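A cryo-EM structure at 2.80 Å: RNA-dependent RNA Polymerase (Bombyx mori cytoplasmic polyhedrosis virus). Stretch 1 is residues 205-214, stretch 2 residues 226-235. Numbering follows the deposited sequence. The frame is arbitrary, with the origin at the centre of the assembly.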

ATOM      1  N   THR A 205      -8.329  22.475 -17.252  1.00 43.23           N
ATOM      2  CA  THR A 205      -8.459  21.023 -17.348  1.00 43.23           C
ATOM      3  C   THR A 205      -9.057  20.611 -18.686  1.00 43.23           C
ATOM      4  O   THR A 205      -8.957  19.447 -19.097  1.00 43.23           O
ATOM      5  CB  THR A 205      -9.310  20.486 -16.202  1.00 43.23           C
ATOM      6  OG1 THR A 205     -10.614  21.071 -16.264  1.00 43.23           O
ATOM      7  CG2 THR A 205      -8.676  20.818 -14.871  1.00 43.23           C
ATOM      8  N   PHE A 206      -9.676  21.552 -19.393  1.00 41.37           N
ATOM      9  CA  PHE A 206     -10.323  21.196 -20.645  1.00 41.37           C
ATOM     10  C   PHE A 206      -9.353  21.056 -21.794  1.00 41.37           C
ATOM     11  O   PHE A 206      -9.721  20.481 -22.818  1.00 41.37           O
ATOM     12  CB  PHE A 206     -11.406  22.197 -20.980  1.00 41.37           C
ATOM     13  CG  PHE A 206     -12.601  22.014 -20.156  1.00 41.37           C
ATOM     14  CD1 PHE A 206     -13.498  21.008 -20.461  1.00 41.37           C
ATOM     15  CD2 PHE A 206     -12.807  22.786 -19.039  1.00 41.37           C
ATOM     16  CE1 PHE A 206     -14.592  20.801 -19.685  1.00 41.37           C
ATOM     17  CE2 PHE A 206     -13.903  22.583 -18.260  1.00 41.37           C
ATOM     18  CZ  PHE A 206     -14.792  21.588 -18.588  1.00 41.37           C
ATOM     19  N   VAL A 207      -8.119  21.527 -21.638  1.00 42.27           N
ATOM     20  CA  VAL A 207      -7.073  21.167 -22.586  1.00 42.27           C
ATOM     21  C   VAL A 207      -6.834  19.665 -22.543  1.00 42.27           C
ATOM     22  O   VAL A 207      -6.779  18.996 -23.582  1.00 42.27           O
ATOM     23  CB  VAL A 207      -5.793  21.962 -22.280  1.00 42.27           C
ATOM     24  CG1 VAL A 207      -4.685  21.596 -23.251  1.00 42.27           C
ATOM     25  CG2 VAL A 207      -6.081  23.439 -22.323  1.00 42.27           C
ATOM     26  N   TYR A 208      -6.769  19.104 -21.333  1.00 42.28           N
ATOM     27  CA  TYR A 208      -6.589  17.669 -21.176  1.00 42.28           C
ATOM     28  C   TYR A 208      -7.840  16.905 -21.583  1.00 42.28           C
ATOM     29  O   TYR A 208      -7.743  15.792 -22.111  1.00 42.28           O
ATOM     30  CB  TYR A 208      -6.223  17.345 -19.732  1.00 42.28           C
ATOM     31  CG  TYR A 208      -4.998  18.059 -19.215  1.00 42.28           C
ATOM     32  CD1 TYR A 208      -3.746  17.789 -19.742  1.00 42.28           C
ATOM     33  CD2 TYR A 208      -5.083  18.939 -18.146  1.00 42.28           C
ATOM     34  CE1 TYR A 208      -2.623  18.424 -19.268  1.00 42.28           C
ATOM     35  CE2 TYR A 208      -3.959  19.570 -17.654  1.00 42.28           C
ATOM     36  CZ  TYR A 208      -2.732  19.307 -18.219  1.00 42.28           C
ATOM     37  OH  TYR A 208      -1.601  19.922 -17.744  1.00 42.28           O
ATOM     38  N   THR A 209      -9.014  17.493 -21.351  1.00 39.85           N
ATOM     39  CA  THR A 209     -10.267  16.884 -21.795  1.00 39.85           C
ATOM     40  C   THR A 209     -10.339  16.801 -23.318  1.00 39.85           C
ATOM     41  O   THR A 209     -10.730  15.766 -23.872  1.00 39.85           O
ATOM     42  CB  THR A 209     -11.449  17.679 -21.245  1.00 39.85           C
ATOM     43  OG1 THR A 209     -11.341  17.763 -19.820  1.00 39.85           O
ATOM     44  CG2 THR A 209     -12.759  17.012 -21.596  1.00 39.85           C
ATOM     45  N   CYS A 210      -9.956  17.881 -24.011  1.00 40.44           N
ATOM     46  CA  CYS A 210      -9.879  17.865 -25.467  1.00 40.44           C
ATOM     47  C   CYS A 210      -8.821  16.894 -25.971  1.00 40.44           C
ATOM     48  O   CYS A 210      -9.023  16.259 -27.013  1.00 40.44           O
ATOM     49  CB  CYS A 210      -9.594  19.269 -26.001  1.00 40.44           C
ATOM     50  SG  CYS A 210     -10.940  20.451 -25.839  1.00 40.44           S
ATOM     51  N   CYS A 211      -7.704  16.756 -25.245  1.00 40.17           N
ATOM     52  CA  CYS A 211      -6.700  15.757 -25.609  1.00 40.17           C
ATOM     53  C   CYS A 211      -7.251  14.339 -25.499  1.00 40.17           C
ATOM     54  O   CYS A 211      -6.985  13.495 -26.363  1.00 40.17           O
ATOM     55  CB  CYS A 211      -5.452  15.908 -24.742  1.00 40.17           C
ATOM     56  SG  CYS A 211      -4.426  17.336 -25.101  1.00 40.17           S
ATOM     57  N   GLN A 212      -8.061  14.071 -24.475  1.00 39.23           N
ATOM     58  CA  GLN A 212      -8.639  12.738 -24.333  1.00 39.23           C
ATOM     59  C   GLN A 212      -9.711  12.468 -25.385  1.00 39.23           C
ATOM     60  O   GLN A 212      -9.816  11.345 -25.894  1.00 39.23           O
ATOM     61  CB  GLN A 212      -9.213  12.559 -22.931  1.00 39.23           C
ATOM     62  CG  GLN A 212      -9.674  11.148 -22.652  1.00 39.23           C
ATOM     63  CD  GLN A 212      -8.526  10.167 -22.646  1.00 39.23           C
ATOM     64  OE1 GLN A 212      -7.457  10.450 -22.110  1.00 39.23           O
ATOM     65  NE2 GLN A 212      -8.736   9.006 -23.248  1.00 39.23           N
ATOM     66  N   VAL A 213     -10.510  13.478 -25.731  1.00 35.71           N
ATOM     67  CA  VAL A 213     -11.535  13.277 -26.753  1.00 35.71           C
ATOM     68  C   VAL A 213     -10.893  13.077 -28.124  1.00 35.71           C
ATOM     69  O   VAL A 213     -11.331  12.231 -28.915  1.00 35.71           O
ATOM     70  CB  VAL A 213     -12.544  14.441 -26.729  1.00 35.71           C
ATOM     71  CG1 VAL A 213     -13.513  14.366 -27.884  1.00 35.71           C
ATOM     72  CG2 VAL A 213     -13.328  14.395 -25.443  1.00 35.71           C
ATOM     73  N   GLY A 214      -9.795  13.783 -28.396  1.00 36.24           N
ATOM     74  CA  GLY A 214      -9.063  13.536 -29.625  1.00 36.24           C
ATOM     75  C   GLY A 214      -8.372  12.189 -29.655  1.00 36.24           C
ATOM     76  O   GLY A 214      -8.257  11.572 -30.719  1.00 36.24           O
ATOM     77  N   GLU A 226     -20.148  12.003 -32.163  1.00 36.94           N
ATOM     78  CA  GLU A 226     -20.036  11.498 -30.805  1.00 36.94           C
ATOM     79  C   GLU A 226     -19.066  12.324 -29.973  1.00 36.94           C
ATOM     80  O   GLU A 226     -19.242  12.437 -28.757  1.00 36.94           O
ATOM     81  CB  GLU A 226     -19.618  10.035 -30.838  1.00 36.94           C
ATOM     82  CG  GLU A 226     -20.708   9.107 -31.324  1.00 36.94           C
ATOM     83  CD  GLU A 226     -20.252   7.674 -31.398  1.00 36.94           C
ATOM     84  OE1 GLU A 226     -19.037   7.437 -31.282  1.00 36.94           O
ATOM     85  OE2 GLU A 226     -21.108   6.783 -31.549  1.00 36.94           O
ATOM     86  N   SER A 227     -18.065  12.939 -30.607  1.00 35.18           N
ATOM     87  CA  SER A 227     -17.206  13.869 -29.884  1.00 35.18           C
ATOM     88  C   SER A 227     -17.953  15.135 -29.507  1.00 35.18           C
ATOM     89  O   SER A 227     -17.681  15.716 -28.449  1.00 35.18           O
ATOM     90  CB  SER A 227     -15.980  14.222 -30.714  1.00 35.18           C
ATOM     91  OG  SER A 227     -16.320  15.015 -31.830  1.00 35.18           O
ATOM     92  N   ILE A 228     -18.893  15.570 -30.354  1.00 35.84           N
ATOM     93  CA  ILE A 228     -19.769  16.683 -29.990  1.00 35.84           C
ATOM     94  C   ILE A 228     -20.588  16.335 -28.756  1.00 35.84           C
ATOM     95  O   ILE A 228     -20.680  17.130 -27.813  1.00 35.84           O
ATOM     96  CB  ILE A 228     -20.683  17.061 -31.166  1.00 35.84           C
ATOM     97  CG1 ILE A 228     -19.865  17.533 -32.345  1.00 35.84           C
ATOM     98  CG2 ILE A 228     -21.647  18.149 -30.776  1.00 35.84           C
ATOM     99  CD1 ILE A 228     -20.683  17.684 -33.546  1.00 35.84           C
ATOM    100  N   VAL A 229     -21.187  15.139 -28.751  1.00 35.69           N
ATOM    101  CA  VAL A 229     -22.002  14.690 -27.619  1.00 35.69           C
ATOM    102  C   VAL A 229     -21.166  14.604 -26.340  1.00 35.69           C
ATOM    103  O   VAL A 229     -21.596  15.046 -25.261  1.00 35.69           O
ATOM    104  CB  VAL A 229     -22.664  13.340 -27.955  1.00 35.69           C
ATOM    105  CG1 VAL A 229     -23.453  12.807 -26.774  1.00 35.69           C
ATOM    106  CG2 VAL A 229     -23.557  13.476 -29.165  1.00 35.69           C
ATOM    107  N   ALA A 230     -19.937  14.091 -26.459  1.00 35.61           N
ATOM    108  CA  ALA A 230     -19.035  13.973 -25.319  1.00 35.61           C
ATOM    109  C   ALA A 230     -18.657  15.335 -24.749  1.00 35.61           C
ATOM    110  O   ALA A 230     -18.753  15.551 -23.536  1.00 35.61           O
ATOM    111  CB  ALA A 230     -17.784  13.200 -25.731  1.00 35.61           C
ATOM    112  N   MET A 231     -18.245  16.274 -25.612  1.00 36.39           N
ATOM    113  CA  MET A 231     -17.828  17.594 -25.139  1.00 36.39           C
ATOM    114  C   MET A 231     -18.994  18.392 -24.562  1.00 36.39           C
ATOM    115  O   MET A 231     -18.814  19.138 -23.588  1.00 36.39           O
ATOM    116  CB  MET A 231     -17.154  18.371 -26.265  1.00 36.39           C
ATOM    117  CG  MET A 231     -15.801  17.829 -26.668  1.00 36.39           C
ATOM    118  SD  MET A 231     -14.637  17.816 -25.297  1.00 36.39           S
ATOM    119  CE  MET A 231     -14.431  19.562 -24.988  1.00 36.39           C
ATOM    120  N   ASN A 232     -20.195  18.237 -25.132  1.00 36.83           N
ATOM    121  CA  ASN A 232     -21.369  18.890 -24.561  1.00 36.83           C
ATOM    122  C   ASN A 232     -21.680  18.345 -23.176  1.00 36.83           C
ATOM    123  O   ASN A 232     -22.031  19.109 -22.268  1.00 36.83           O
ATOM    124  CB  ASN A 232     -22.588  18.710 -25.464  1.00 36.83           C
ATOM    125  CG  ASN A 232     -22.464  19.437 -26.775  1.00 36.83           C
ATOM    126  OD1 ASN A 232     -21.860  20.499 -26.854  1.00 36.83           O
ATOM    127  ND2 ASN A 232     -23.083  18.890 -27.807  1.00 36.83           N
ATOM    128  N   HIS A 233     -21.524  17.030 -22.984  1.00 37.39           N
ATOM    129  CA  HIS A 233     -21.764  16.453 -21.665  1.00 37.39           C
ATOM    130  C   HIS A 233     -20.706  16.888 -20.653  1.00 37.39           C
ATOM    131  O   HIS A 233     -21.027  17.114 -19.480  1.00 37.39           O
ATOM    132  CB  HIS A 233     -21.838  14.929 -21.764  1.00 37.39           C
ATOM    133  CG  HIS A 233     -22.106  14.250 -20.457  1.00 37.39           C
ATOM    134  ND1 HIS A 233     -23.290  14.406 -19.768  1.00 37.39           N
ATOM    135  CD2 HIS A 233     -21.360  13.386 -19.730  1.00 37.39           C
ATOM    136  CE1 HIS A 233     -23.251  13.690 -18.660  1.00 37.39           C
ATOM    137  NE2 HIS A 233     -22.093  13.056 -18.617  1.00 37.39           N
ATOM    138  N   PHE A 234     -19.447  17.024 -21.079  1.00 38.71           N
ATOM    139  CA  PHE A 234     -18.421  17.459 -20.132  1.00 38.71           C
ATOM    140  C   PHE A 234     -18.623  18.913 -19.717  1.00 38.71           C
ATOM    141  O   PHE A 234     -18.451  19.254 -18.540  1.00 38.71           O
ATOM    142  CB  PHE A 234     -17.009  17.275 -20.693  1.00 38.71           C
ATOM    143  CG  PHE A 234     -16.568  15.843 -20.808  1.00 38.71           C
ATOM    144  CD1 PHE A 234     -16.523  15.029 -19.690  1.00 38.71           C
ATOM    145  CD2 PHE A 234     -16.063  15.352 -21.997  1.00 38.71           C
ATOM    146  CE1 PHE A 234     -16.088  13.720 -19.784  1.00 38.71           C
ATOM    147  CE2 PHE A 234     -15.621  14.045 -22.096  1.00 38.71           C
ATOM    148  CZ  PHE A 234     -15.630  13.233 -20.987  1.00 38.71           C
ATOM    149  N   LEU A 235     -19.022  19.780 -20.653  1.00 38.89           N
ATOM    150  CA  LEU A 235     -19.316  21.163 -20.278  1.00 38.89           C
ATOM    151  C   LEU A 235     -20.576  21.268 -19.420  1.00 38.89           C
ATOM    152  O   LEU A 235     -20.647  22.126 -18.525  1.00 38.89           O
ATOM    153  CB  LEU A 235     -19.428  22.017 -21.536  1.00 38.89           C
ATOM    154  CG  LEU A 235     -18.094  22.109 -22.277  1.00 38.89           C
ATOM    155  CD1 LEU A 235     -18.254  22.778 -23.615  1.00 38.89           C
ATOM    156  CD2 LEU A 235     -17.061  22.830 -21.435  1.00 38.89           C
TER

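How do the two backbones lie against each other? Most of the first stretch and all of the second are helical, and the helices run nearly antiparallel, their N-to-C directions 155° apart and their axes 10.8 Å apart at closest approach. Backbone hydrogen bonds stay within each helix, such as Val 213 N to Thr 209 O at 3.0 Å, and none crosses between them; side chains fill the gap.

What brings the helices together near Val 213? Its CB points toward the partner helix, and CG1 packs 3.8 Å from Ser 227 CB while CG2 sits 3.7 Å from Met 231 SD. The CA-to-CB bond of Met 231 points sideways, but its m, m, m chain brings the end nearer, placing CE 3.7 Å from Cys 210 SG. The soft, polarizable sulfurs suit such dispersion contacts.

How do the aromatic rings take part? Leu 235 CD2 lies over one face of the Phe 206 ring, 4.1 Å from its centroid, so a methyl C–H can meet the pi cloud. Thr 209 CG2 makes a similar but off-centre approach to Phe 234, 3.7 Å from CD2.

Does polarity hold the contact together? No hydrogen bond spans the stretches. The hydroxyl of Thr 209 is satisfied elsewhere in the structure, while its methyl joins the apolar packing; the two stretches together bury 359 Å², both sides summed.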